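Local coordinates for protein Chains: A (Unidentified, PDB 6ZMG) that binds S-adenosyl-L-homocysteine between the subunits of a trimer and probably acts on S-adenosylmethionine, perhaps as a lyase, at residues Val52-Val57 against Ser71-Ile76; Gly44-Ala49 against Ile77-Leu82; Ser12-Val17 against Ile108-Glu113. All coordinates share one frame; numbering follows the deposited sequence. Where two conformers were deposited one is given.

Interaction 1: Val52-Val57 against Ser71-Ile76. With SAH (S-adenosyl-L-homocysteine), chain D; SAH (S-adenosyl-L-homocysteine), chain B.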
loop_
_atom_site.group_PDB
_atom_site.type_symbol
_atom_site.label_atom_id
_atom_site.label_comp_id
_atom_site.label_asym_id
_atom_site.label_seq_id
_atom_site.Cartn_x
_atom_site.Cartn_y
_atom_site.Cartn_z
ATOM N N VAL A 52 4.597 -2.577 -6.334
ATOM C CA VAL A 52 5.298 -1.794 -5.325
ATOM C C VAL A 52 6.510 -2.583 -4.845
ATOM O O VAL A 52 6.374 -3.715 -4.360
ATOM C CB VAL A 52 4.369 -1.471 -4.140
ATOM C CG1 VAL A 52 5.100 -0.713 -3.054
ATOM C CG2 VAL A 52 3.126 -0.711 -4.604
ATOM N N ALA A 53 7.684 -1.965 -4.944
ATOM C CA ALA A 53 8.890 -2.557 -4.393
ATOM C C ALA A 53 8.898 -2.435 -2.879
ATOM O O ALA A 53 8.504 -1.416 -2.312
ATOM C CB ALA A 53 10.120 -1.843 -4.938
ATOM N N GLN A 54 9.378 -3.480 -2.228
ATOM C CA GLN A 54 9.384 -3.541 -0.790
ATOM C C GLN A 54 10.646 -4.237 -0.320
ATOM O O GLN A 54 11.309 -4.954 -1.076
ATOM C CB GLN A 54 8.264 -4.434 -0.248
ATOM C CG GLN A 54 6.940 -4.278 -0.920
ATOM C CD GLN A 54 5.853 -5.036 -0.195
ATOM O OE1 GLN A 54 4.842 -4.462 0.206
ATOM N NE2 GLN A 54 6.023 -6.348 -0.082
ATOM N N ARG A 55 10.925 -4.064 0.961
ATOM C CA ARG A 55 11.749 -4.993 1.712
ATOM C C ARG A 55 10.805 -5.892 2.496
ATOM O O ARG A 55 9.835 -5.421 3.093
ATOM C CB ARG A 55 12.706 -4.260 2.651
ATOM C CG ARG A 55 13.740 -3.418 1.925
ATOM C CD ARG A 55 14.754 -4.251 1.185
ATOM N NE ARG A 55 15.730 -4.812 2.099
ATOM C CZ ARG A 55 16.542 -5.817 1.803
ATOM N NH1 ARG A 55 16.488 -6.414 0.612
ATOM N NH2 ARG A 55 17.408 -6.223 2.712
ATOM N N GLY A 56 11.080 -7.185 2.483
ATOM C CA GLY A 56 10.241 -8.152 3.152
ATOM C C GLY A 56 11.066 -8.939 4.145
ATOM O O GLY A 56 12.238 -9.232 3.905
ATOM N N VAL A 57 10.429 -9.304 5.252
ATOM C CA VAL A 57 10.991 -10.197 6.250
ATOM C C VAL A 57 10.090 -11.413 6.325
ATOM O O VAL A 57 8.866 -11.275 6.439
ATOM C CB VAL A 57 11.068 -9.493 7.612
ATOM C CG1 VAL A 57 11.538 -10.476 8.669
ATOM C CG2 VAL A 57 11.980 -8.308 7.505
ATOM N N SER A 71 11.028 -7.615 -2.197
ATOM C CA SER A 71 9.788 -8.256 -2.608
ATOM C C SER A 71 8.925 -7.254 -3.364
ATOM O O SER A 71 9.269 -6.068 -3.503
ATOM C CB SER A 71 9.074 -8.890 -1.409
ATOM O OG SER A 71 8.659 -7.894 -0.516
ATOM N N VAL A 72 7.801 -7.757 -3.875
ATOM C CA VAL A 72 6.896 -6.980 -4.702
ATOM C C VAL A 72 5.487 -7.171 -4.187
ATOM O O VAL A 72 5.062 -8.302 -3.932
ATOM C CB VAL A 72 6.956 -7.406 -6.179
ATOM C CG1 VAL A 72 6.032 -6.529 -7.000
ATOM C CG2 VAL A 72 8.388 -7.337 -6.666
ATOM N N GLN A 73 4.794 -6.066 -3.986
ATOM C CA GLN A 73 3.371 -6.079 -3.691
ATOM C C GLN A 73 2.635 -5.719 -4.980
ATOM O O GLN A 73 2.782 -4.609 -5.506
ATOM C CB GLN A 73 3.058 -5.110 -2.556
ATOM C CG GLN A 73 1.589 -5.063 -2.228
ATOM C CD GLN A 73 1.189 -3.971 -1.261
ATOM O OE1 GLN A 73 0.013 -3.621 -1.195
ATOM N NE2 GLN A 73 2.142 -3.471 -0.464
ATOM N N ILE A 74 1.876 -6.676 -5.509
ATOM C CA ILE A 74 1.058 -6.449 -6.698
ATOM C C ILE A 74 -0.330 -6.035 -6.238
ATOM O O ILE A 74 -0.953 -6.736 -5.433
ATOM C CB ILE A 74 0.965 -7.714 -7.567
ATOM C CG1 ILE A 74 2.341 -8.300 -7.853
ATOM C CG2 ILE A 74 0.239 -7.399 -8.880
ATOM C CD1 ILE A 74 2.275 -9.623 -8.567
ATOM N N ILE A 75 -0.815 -4.906 -6.738
ATOM C CA ILE A 75 -2.133 -4.386 -6.391
ATOM C C ILE A 75 -2.972 -4.427 -7.657
ATOM O O ILE A 75 -2.606 -3.812 -8.668
ATOM C CB ILE A 75 -2.062 -2.958 -5.828
ATOM C CG1 ILE A 75 -1.143 -2.904 -4.612
ATOM C CG2 ILE A 75 -3.475 -2.431 -5.514
ATOM C CD1 ILE A 75 -0.830 -1.474 -4.158
ATOM N N ILE A 76 -4.102 -5.126 -7.592
ATOM C CA ILE A 76 -4.989 -5.297 -8.734
ATOM C C ILE A 76 -6.373 -4.801 -8.346
ATOM O O ILE A 76 -7.000 -5.364 -7.443
ATOM C CB ILE A 76 -5.074 -6.768 -9.177
ATOM C CG1 ILE A 76 -3.720 -7.267 -9.658
ATOM C CG2 ILE A 76 -6.138 -6.941 -10.279
ATOM C CD1 ILE A 76 -3.634 -8.783 -9.784
HETATM N N SAH D . 11.226 -15.700 -0.949
HETATM C CA SAH D . 10.208 -16.241 -0.035
HETATM C CB SAH D . 8.933 -15.354 -0.050
HETATM C CG SAH D . 8.524 -15.011 1.362
HETATM S SD SAH D . 6.933 -14.177 1.524
HETATM C C SAH D . 9.785 -17.682 -0.353
HETATM O O SAH D . 8.835 -18.189 0.200
HETATM O OXT SAH D . 10.533 -18.304 -1.196
HETATM C "C5'" SAH D . 7.000 -12.878 0.262
HETATM C "C4'" SAH D . 6.784 -11.488 0.828
HETATM O "O4'" SAH D . 5.547 -11.441 1.576
HETATM C "C3'" SAH D . 7.815 -11.030 1.848
HETATM O "O3'" SAH D . 9.018 -10.557 1.257
HETATM C "C2'" SAH D . 7.069 -9.888 2.545
HETATM O "O2'" SAH D . 7.202 -8.714 1.750
HETATM C "C1'" SAH D . 5.626 -10.399 2.529
HETATM N N9 SAH D . 5.193 -10.938 3.814
HETATM C C8 SAH D . 5.398 -12.209 4.293
HETATM N N7 SAH D . 4.811 -12.436 5.451
HETATM C C5 SAH D . 4.193 -11.233 5.746
HETATM C C6 SAH D . 3.351 -10.838 6.804
HETATM N N6 SAH D . 2.988 -11.639 7.814
HETATM N N1 SAH D . 2.863 -9.578 6.770
HETATM C C2 SAH D . 3.207 -8.777 5.759
HETATM N N3 SAH D . 3.979 -9.041 4.707
HETATM C C4 SAH D . 4.435 -10.299 4.752
HETATM N N SAH B . -0.053 7.531 -17.796
HETATM C CA SAH B . -1.413 6.970 -17.815
HETATM C CB SAH B . -1.881 6.621 -16.376
HETATM C CG SAH B . -2.420 5.211 -16.335
HETATM S SD SAH B . -3.212 4.732 -14.787
HETATM C C SAH B . -2.463 7.900 -18.440
HETATM O O SAH B . -3.644 7.648 -18.362
HETATM O OXT SAH B . -1.992 8.915 -19.077
HETATM C "C5'" SAH B . -2.045 5.291 -13.518
HETATM C "C4'" SAH B . -1.588 4.174 -12.599
HETATM O "O4'" SAH B . -2.732 3.509 -12.016
HETATM C "C3'" SAH B . -0.841 3.036 -13.275
HETATM O "O3'" SAH B . 0.526 3.332 -13.527
HETATM C "C2'" SAH B . -0.971 1.922 -12.230
HETATM O "O2'" SAH B . 0.036 2.115 -11.242
HETATM C "C1'" SAH B . -2.362 2.193 -11.653
HETATM N N9 SAH B . -3.384 1.287 -12.168
HETATM C C8 SAH B . -4.093 1.413 -13.338
HETATM N N7 SAH B . -5.017 0.487 -13.495
HETATM C C5 SAH B . -4.894 -0.295 -12.359
HETATM C C6 SAH B . -5.629 -1.401 -11.888
HETATM N N6 SAH B . -6.665 -1.946 -12.540
HETATM N N1 SAH B . -5.276 -1.915 -10.690
HETATM C C2 SAH B . -4.255 -1.368 -10.026
HETATM N N3 SAH B . -3.500 -0.324 -10.362
HETATM C C4 SAH B . -3.880 0.180 -11.543
#

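Interaction 2: Gly44-Ala49 against Ile77-Leu82. With SAH (S-adenosyl-L-homocysteine), chain B.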
loop_
_atom_site.group_PDB
_atom_site.type_symbol
_atom_site.label_atom_id
_atom_site.label_comp_id
_atom_site.label_asym_id
_atom_site.label_seq_id
_atom_site.Cartn_x
_atom_site.Cartn_y
_atom_site.Cartn_z
ATOM N N GLY A 44 -6.611 -13.838 -20.713
ATOM C CA GLY A 44 -7.555 -13.025 -21.445
ATOM C C GLY A 44 -8.119 -11.867 -20.658
ATOM O O GLY A 44 -9.114 -11.278 -21.096
ATOM N N ILE A 45 -7.502 -11.524 -19.496
ATOM C CA ILE A 45 -7.941 -10.488 -18.551
ATOM C C ILE A 45 -7.128 -9.227 -18.809
ATOM O O ILE A 45 -5.986 -9.283 -19.273
ATOM C CB ILE A 45 -7.759 -11.014 -17.103
ATOM C CG1 ILE A 45 -8.539 -10.200 -16.048
ATOM C CG2 ILE A 45 -6.314 -10.956 -16.667
ATOM C CD1 ILE A 45 -8.637 -10.846 -14.638
ATOM N N LEU A 46 -7.712 -8.077 -18.526
ATOM C CA LEU A 46 -6.955 -6.832 -18.567
ATOM C C LEU A 46 -5.785 -6.923 -17.597
ATOM O O LEU A 46 -6.004 -7.221 -16.420
ATOM C CB LEU A 46 -7.893 -5.736 -18.106
ATOM C CG LEU A 46 -7.536 -4.349 -18.603
ATOM C CD1 LEU A 46 -7.845 -4.303 -20.093
ATOM C CD2 LEU A 46 -8.319 -3.295 -17.817
ATOM N N PRO A 47 -4.540 -6.702 -18.029
ATOM C CA PRO A 47 -3.416 -6.913 -17.103
ATOM C C PRO A 47 -3.184 -5.790 -16.122
ATOM O O PRO A 47 -2.402 -5.973 -15.179
ATOM C CB PRO A 47 -2.202 -7.043 -18.030
ATOM C CG PRO A 47 -2.588 -6.389 -19.253
ATOM C CD PRO A 47 -4.075 -6.541 -19.415
ATOM N N ASP A 48 -3.833 -4.650 -16.330
ATOM C CA ASP A 48 -3.547 -3.432 -15.593
ATOM C C ASP A 48 -3.425 -3.681 -14.093
ATOM O O ASP A 48 -4.252 -4.367 -13.482
ATOM C CB ASP A 48 -4.682 -2.432 -15.842
ATOM C CG ASP A 48 -4.902 -2.104 -17.322
ATOM O OD1 ASP A 48 -4.591 -2.935 -18.198
ATOM O OD2 ASP A 48 -5.392 -0.979 -17.596
ATOM N N ALA A 49 -2.386 -3.103 -13.500
ATOM C CA ALA A 49 -2.041 -3.372 -12.113
ATOM C C ALA A 49 -0.967 -2.386 -11.683
ATOM O O ALA A 49 -0.393 -1.660 -12.501
ATOM C CB ALA A 49 -1.515 -4.799 -11.940
ATOM N N ILE A 77 -6.848 -3.757 -9.017
ATOM C CA ILE A 77 -8.236 -3.313 -8.900
ATOM C C ILE A 77 -8.982 -3.839 -10.118
ATOM O O ILE A 77 -8.556 -3.608 -11.256
ATOM C CB ILE A 77 -8.332 -1.780 -8.818
ATOM C CG1 ILE A 77 -7.528 -1.257 -7.626
ATOM C CG2 ILE A 77 -9.798 -1.330 -8.725
ATOM C CD1 ILE A 77 -7.365 0.214 -7.616
ATOM N N ASP A 78 -10.078 -4.557 -9.898
ATOM C CA ASP A 78 -10.838 -5.081 -11.029
ATOM C C ASP A 78 -11.576 -3.937 -11.710
ATOM O O ASP A 78 -12.489 -3.357 -11.123
ATOM C CB ASP A 78 -11.839 -6.130 -10.555
ATOM C CG ASP A 78 -12.698 -6.667 -11.686
ATOM O OD1 ASP A 78 -12.231 -6.622 -12.845
ATOM O OD2 ASP A 78 -13.839 -7.121 -11.418
ATOM N N LEU A 79 -11.218 -3.623 -12.953
ATOM C CA LEU A 79 -11.929 -2.621 -13.732
ATOM C C LEU A 79 -12.901 -3.212 -14.738
ATOM O O LEU A 79 -13.507 -2.458 -15.505
ATOM C CB LEU A 79 -10.946 -1.755 -14.514
ATOM C CG LEU A 79 -9.827 -1.165 -13.670
ATOM C CD1 LEU A 79 -8.854 -0.459 -14.579
ATOM C CD2 LEU A 79 -10.397 -0.247 -12.602
ATOM N N GLU A 80 -13.046 -4.535 -14.777
ATOM C CA GLU A 80 -13.866 -5.185 -15.785
ATOM C C GLU A 80 -15.195 -5.690 -15.249
ATOM O O GLU A 80 -15.987 -6.254 -16.021
ATOM C CB GLU A 80 -13.114 -6.368 -16.400
ATOM C CG GLU A 80 -11.813 -6.014 -17.048
ATOM C CD GLU A 80 -11.275 -7.173 -17.846
ATOM O OE1 GLU A 80 -11.528 -7.216 -19.067
ATOM O OE2 GLU A 80 -10.642 -8.061 -17.245
ATOM N N GLY A 81 -15.461 -5.515 -13.956
ATOM C CA GLY A 81 -16.719 -5.948 -13.381
ATOM C C GLY A 81 -16.899 -7.451 -13.425
ATOM O O GLY A 81 -17.961 -7.956 -13.801
ATOM N N LEU A 82 -15.863 -8.179 -13.037
ATOM C CA LEU A 82 -15.926 -9.627 -13.036
ATOM C C LEU A 82 -16.755 -10.122 -11.854
ATOM O O LEU A 82 -16.932 -9.433 -10.845
ATOM C CB LEU A 82 -14.508 -10.203 -12.954
ATOM C CG LEU A 82 -13.503 -9.768 -14.033
ATOM C CD1 LEU A 82 -12.188 -10.560 -13.871
ATOM C CD2 LEU A 82 -14.063 -9.911 -15.446
HETATM N N SAH B . -0.053 7.531 -17.796
HETATM C CA SAH B . -1.413 6.970 -17.815
HETATM C CB SAH B . -1.881 6.621 -16.376
HETATM C CG SAH B . -2.420 5.211 -16.335
HETATM S SD SAH B . -3.212 4.732 -14.787
HETATM C C SAH B . -2.463 7.900 -18.440
HETATM O O SAH B . -3.644 7.648 -18.362
HETATM O OXT SAH B . -1.992 8.915 -19.077
HETATM C "C5'" SAH B . -2.045 5.291 -13.518
HETATM C "C4'" SAH B . -1.588 4.174 -12.599
HETATM O "O4'" SAH B . -2.732 3.509 -12.016
HETATM C "C3'" SAH B . -0.841 3.036 -13.275
HETATM O "O3'" SAH B . 0.526 3.332 -13.527
HETATM C "C2'" SAH B . -0.971 1.922 -12.230
HETATM O "O2'" SAH B . 0.036 2.115 -11.242
HETATM C "C1'" SAH B . -2.362 2.193 -11.653
HETATM N N9 SAH B . -3.384 1.287 -12.168
HETATM C C8 SAH B . -4.093 1.413 -13.338
HETATM N N7 SAH B . -5.017 0.487 -13.495
HETATM C C5 SAH B . -4.894 -0.295 -12.359
HETATM C C6 SAH B . -5.629 -1.401 -11.888
HETATM N N6 SAH B . -6.665 -1.946 -12.540
HETATM N N1 SAH B . -5.276 -1.915 -10.690
HETATM C C2 SAH B . -4.255 -1.368 -10.026
HETATM N N3 SAH B . -3.500 -0.324 -10.362
HETATM C C4 SAH B . -3.880 0.180 -11.543
#

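Interaction 3: Ser12-Val17 against Ile108-Glu113. With SAH (S-adenosyl-L-homocysteine), chain D.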
loop_
_atom_site.group_PDB
_atom_site.type_symbol
_atom_site.label_atom_id
_atom_site.label_comp_id
_atom_site.label_asym_id
_atom_site.label_seq_id
_atom_site.Cartn_x
_atom_site.Cartn_y
_atom_site.Cartn_z
ATOM N N SER A 12 -10.814 -6.381 -5.545
ATOM C CA SER A 12 -9.411 -6.048 -5.680
ATOM C C SER A 12 -8.598 -7.147 -5.016
ATOM O O SER A 12 -9.125 -8.000 -4.295
ATOM C CB SER A 12 -9.103 -4.693 -5.047
ATOM O OG SER A 12 -9.271 -4.707 -3.634
ATOM N N ALA A 13 -7.301 -7.127 -5.286
ATOM C CA ALA A 13 -6.413 -8.112 -4.714
ATOM C C ALA A 13 -5.050 -7.496 -4.466
ATOM O O ALA A 13 -4.662 -6.496 -5.083
ATOM C CB ALA A 13 -6.224 -9.308 -5.653
ATOM N N ARG A 14 -4.332 -8.130 -3.547
ATOM C CA ARG A 14 -2.929 -7.867 -3.277
ATOM C C ARG A 14 -2.201 -9.202 -3.316
ATOM O O ARG A 14 -2.674 -10.195 -2.744
ATOM C CB ARG A 14 -2.736 -7.237 -1.894
ATOM C CG ARG A 14 -3.263 -5.852 -1.747
ATOM C CD ARG A 14 -2.505 -5.157 -0.617
ATOM N NE ARG A 14 -2.778 -5.746 0.691
ATOM C CZ ARG A 14 -2.244 -5.324 1.834
ATOM N NH1 ARG A 14 -1.365 -4.324 1.845
ATOM N NH2 ARG A 14 -2.573 -5.922 2.973
ATOM N N ILE A 15 -1.058 -9.227 -3.991
ATOM C CA ILE A 15 -0.214 -10.413 -4.054
ATOM C C ILE A 15 1.184 -10.000 -3.618
ATOM O O ILE A 15 1.727 -9.016 -4.128
ATOM C CB ILE A 15 -0.171 -11.021 -5.471
ATOM C CG1 ILE A 15 -1.583 -11.324 -5.983
ATOM C CG2 ILE A 15 0.669 -12.275 -5.486
ATOM C CD1 ILE A 15 -1.622 -11.847 -7.411
ATOM N N PHE A 16 1.770 -10.760 -2.701
ATOM C CA PHE A 16 3.137 -10.522 -2.260
ATOM C C PHE A 16 4.041 -11.614 -2.804
ATOM O O PHE A 16 3.823 -12.797 -2.520
ATOM C CB PHE A 16 3.217 -10.494 -0.751
ATOM C CG PHE A 16 2.403 -9.406 -0.119
ATOM C CD1 PHE A 16 1.056 -9.579 0.172
ATOM C CD2 PHE A 16 2.975 -8.188 0.148
ATOM C CE1 PHE A 16 0.318 -8.533 0.772
ATOM C CE2 PHE A 16 2.262 -7.172 0.760
ATOM C CZ PHE A 16 0.945 -7.334 1.071
ATOM N N VAL A 17 5.067 -11.204 -3.557
ATOM C CA VAL A 17 6.005 -12.112 -4.218
ATOM C C VAL A 17 7.415 -11.708 -3.820
ATOM O O VAL A 17 7.828 -10.573 -4.091
ATOM C CB VAL A 17 5.913 -12.048 -5.754
ATOM C CG1 VAL A 17 6.828 -13.112 -6.372
ATOM C CG2 VAL A 17 4.503 -12.196 -6.240
ATOM N N ILE A 108 1.734 -14.841 -0.985
ATOM C CA ILE A 108 0.562 -14.447 -0.214
ATOM C C ILE A 108 -0.408 -13.703 -1.115
ATOM O O ILE A 108 -0.018 -12.775 -1.833
ATOM C CB ILE A 108 0.962 -13.587 0.995
ATOM C CG1 ILE A 108 1.846 -14.392 1.930
ATOM C CG2 ILE A 108 -0.280 -13.058 1.686
ATOM C CD1 ILE A 108 2.494 -13.520 2.972
ATOM N N VAL A 109 -1.680 -14.087 -1.053
ATOM C CA VAL A 109 -2.737 -13.484 -1.851
ATOM C C VAL A 109 -3.852 -13.023 -0.924
ATOM O O VAL A 109 -4.310 -13.786 -0.063
ATOM C CB VAL A 109 -3.303 -14.479 -2.882
ATOM C CG1 VAL A 109 -4.512 -13.886 -3.597
ATOM C CG2 VAL A 109 -2.246 -14.882 -3.896
ATOM N N GLU A 110 -4.304 -11.785 -1.110
ATOM C CA GLU A 110 -5.419 -11.223 -0.354
ATOM C C GLU A 110 -6.465 -10.714 -1.337
ATOM O O GLU A 110 -6.151 -9.899 -2.213
ATOM C CB GLU A 110 -4.935 -10.084 0.555
ATOM C CG GLU A 110 -6.038 -9.450 1.390
ATOM C CD GLU A 110 -5.592 -8.242 2.189
ATOM O OE1 GLU A 110 -5.190 -8.407 3.353
ATOM O OE2 GLU A 110 -5.661 -7.117 1.665
ATOM N N ILE A 111 -7.702 -11.197 -1.188
ATOM C CA ILE A 111 -8.831 -10.811 -2.020
ATOM C C ILE A 111 -9.715 -9.901 -1.184
ATOM O O ILE A 111 -10.080 -10.260 -0.057
ATOM C CB ILE A 111 -9.673 -12.025 -2.452
ATOM C CG1 ILE A 111 -8.831 -13.081 -3.157
ATOM C CG2 ILE A 111 -10.830 -11.558 -3.321
ATOM C CD1 ILE A 111 -8.261 -12.638 -4.452
ATOM N N GLN A 112 -10.107 -8.765 -1.753
ATOM C CA GLN A 112 -10.987 -7.821 -1.088
ATOM C C GLN A 112 -12.215 -7.543 -1.938
ATOM O O GLN A 112 -12.173 -7.616 -3.172
ATOM C CB GLN A 112 -10.280 -6.484 -0.833
ATOM C CG GLN A 112 -9.127 -6.607 0.150
ATOM C CD GLN A 112 -8.411 -5.309 0.366
ATOM O OE1 GLN A 112 -8.860 -4.262 -0.090
ATOM N NE2 GLN A 112 -7.287 -5.363 1.066
ATOM N N GLU A 113 -13.314 -7.236 -1.252
ATOM C CA GLU A 113 -14.565 -6.802 -1.867
ATOM C C GLU A 113 -14.953 -5.508 -1.160
ATOM O O GLU A 113 -15.246 -5.516 0.039
ATOM C CB GLU A 113 -15.656 -7.865 -1.722
ATOM C CG GLU A 113 -16.988 -7.484 -2.384
ATOM C CD GLU A 113 -17.996 -8.618 -2.399
ATOM O OE1 GLU A 113 -17.691 -9.699 -1.842
ATOM O OE2 GLU A 113 -19.094 -8.427 -2.974
HETATM N N SAH D . 11.226 -15.700 -0.949
HETATM C CA SAH D . 10.208 -16.241 -0.035
HETATM C CB SAH D . 8.933 -15.354 -0.050
HETATM C CG SAH D . 8.524 -15.011 1.362
HETATM S SD SAH D . 6.933 -14.177 1.524
HETATM C C SAH D . 9.785 -17.682 -0.353
HETATM O O SAH D . 8.835 -18.189 0.200
HETATM O OXT SAH D . 10.533 -18.304 -1.196
HETATM C "C5'" SAH D . 7.000 -12.878 0.262
HETATM C "C4'" SAH D . 6.784 -11.488 0.828
HETATM O "O4'" SAH D . 5.547 -11.441 1.576
HETATM C "C3'" SAH D . 7.815 -11.030 1.848
HETATM O "O3'" SAH D . 9.018 -10.557 1.257
HETATM C "C2'" SAH D . 7.069 -9.888 2.545
HETATM O "O2'" SAH D . 7.202 -8.714 1.750
HETATM C "C1'" SAH D . 5.626 -10.399 2.529
HETATM N N9 SAH D . 5.193 -10.938 3.814
HETATM C C8 SAH D . 5.398 -12.209 4.293
HETATM N N7 SAH D . 4.811 -12.436 5.451
HETATM C C5 SAH D . 4.193 -11.233 5.746
HETATM C C6 SAH D . 3.351 -10.838 6.804
HETATM N N6 SAH D . 2.988 -11.639 7.814
HETATM N N1 SAH D . 2.863 -9.578 6.770
HETATM C C2 SAH D . 3.207 -8.777 5.759
HETATM N N3 SAH D . 3.979 -9.041 4.707
HETATM C C4 SAH D . 4.435 -10.299 4.752
#

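Interaction 1: Val52-Val57 against Ser71-Ile76
The flat groups here are the amides of Gln54 and Gln73, whose planes are turned 66° apart. Gln54 OE1 lies in the amide plane of Gln73 and accepts a hydrogen bond from Gln73 NE2 at 3.0 Å. The donor is tilted out of the Gln54 carbonyl plane. Gln54 CD rests 3.7 Å from Gln73 CB. The Gln54 CG sits opposite the carbonyl carbon (chi1 -42°), and the extended chain beyond it carries the amide diagonally across to Gln73 on the partner strand. The other end of the Gln73 amide, OE1, takes a weak hydrogen bond from Arg14.

Strands 49-59 and 66-77 form a beta hairpin. Val52 with Gln73 and Gln54 with Ser71 are antiparallel hydrogen-bonded pairs, and Ala53 with Val72 is a non-hydrogen-bonded pair between them. Val52 N bonds to Gln73 O at 2.8 Å. Val52 CG2 meets Ile75 CD1 at 4.1 Å, near Val52 of the second subunit.

Ser71 OG shares a hydrogen bond with the ribose O2' of the S-adenosyl-L-homocysteine in chain D, at 2.8 Å. Gly56 CA lies 3.3 Å from O3' of the same ribose, which packs right against the glycine backbone. The Gln73 NE2 bond fixes the turn of the Gln54 amide, so Gln54 NE2 is held beside Ser71 OG and ribose O2'. On the Gln54, Ser71 and Gln73 face the hairpin thus offers polar groups to the ribose.

Interaction 2: Gly44-Ala49 against Ile77-Leu82
Glu80 and Ile45 lie aslant to each other, and the Glu80 carboxylate reaches the backbone of the other loop. Leu46 N gives Glu80 OE2 a hydrogen bond of 3.2 Å that is nearly straight (166°). The N-H meets the oxygen from above the carboxylate plane. Ile45 CG1 touches the same oxygen, also at 3.2 Å. Leu46 CB lies against Glu80 CD at 3.7 Å. The Ile45 CG1 branch is turned opposite the backbone N (chi1 -164°), which sends CD1 towards Leu82. There Ile45 CD1 meets Leu82 CD1 at 3.6 Å, again aslant. Lys90 and Phe87 of helix 84-101 lie beside these two residues. Leu46 CD2 also packs loosely on Leu79 CD1.

Asp78 shapes the second loop. Its OD1 accepts from Glu80 N, an Asx turn, and its OD2 takes Leu82 N at 2.8 Å through the syn lone pair. Gly44 ends helix 29-43 in a Schellman motif just before Ile45.

The loop 77-82 also reads the adenine of the S-adenosyl-L-homocysteine in chain B. Ile77 N donates to adenine N1 at 2.9 Å, and adenine N6 donates to Ile77 O at 2.8 Å. Leu79 CD1 lies 3.3 Å from N6. This backbone pairing uses the donor and acceptor pattern of adenine, which is consistent with recognition of the base. Between the loops, one backbone N-H on a carboxylate oxygen makes up the hydrogen bonding, with aliphatic carbons packed around it.

Interaction 3: Ser12-Val17 against Ile108-Glu113
Gln112 N donates to Ser12 O at 2.8 Å, almost straight at 174°. It is one of the backbone bonds that pair strands 11-21 and 106-113 in antiparallel fashion.

On the Ser12 and Gln112 face, Arg14 and Glu110 run side by side and point the same way. Glu110 CD lies in the guanidinium plane, at its edge. Arg14 NE and Glu110 OE2 form a salt bridge with a weak hydrogen bond of 3.3 Å, doubtful because Glu110 has a second conformer. The CZ edge of the Phe16 ring abuts one guanidinium face, 3.8 Å above its centre. With an alanine at Arg14, Glu110 would probably lose its positive mate, Gln73 OE1 its weak bond, and the CZ edge of Phe16 the flat group it rests against.

Phe16 CD1 packs on Ile108 CG2 at 4.0 Å. Phe16 CB touches the ribose O4' of the S-adenosyl-L-homocysteine in chain D at 3.4 Å, and Ile108 CD1 touches adenine C8 at 3.4 Å.

Ala13, Ile15, Val109 and Ile111 fill the other face, under Val91 and Leu94 of helix 84-101. The sheet is therefore apolar towards the helix, whereas its other face runs from polar and charged side chains to van der Waals contacts with the ligand.

Along the chain, interaction 1 is nested inside interaction 2, and both lie inside the loop closed by interaction 3. Strand 66-77 pairs with 49-59 in interaction 1 and with 11-21 of interaction 3, so the two contacts share one antiparallel sheet, their centres about 11 Å apart. The strand and helix order fits a ferredoxin-like fold, as in trimeric PII-like proteins. Interaction 2 lies at the sheet end, its centre about 19 Å from that of interaction 1 and about 14 Å from that of interaction 3. Interactions 1 and 3 share the chain D ligand, while interactions 1 and 2 share that of chain B. Each subunit thus contributes to two intersubunit sites.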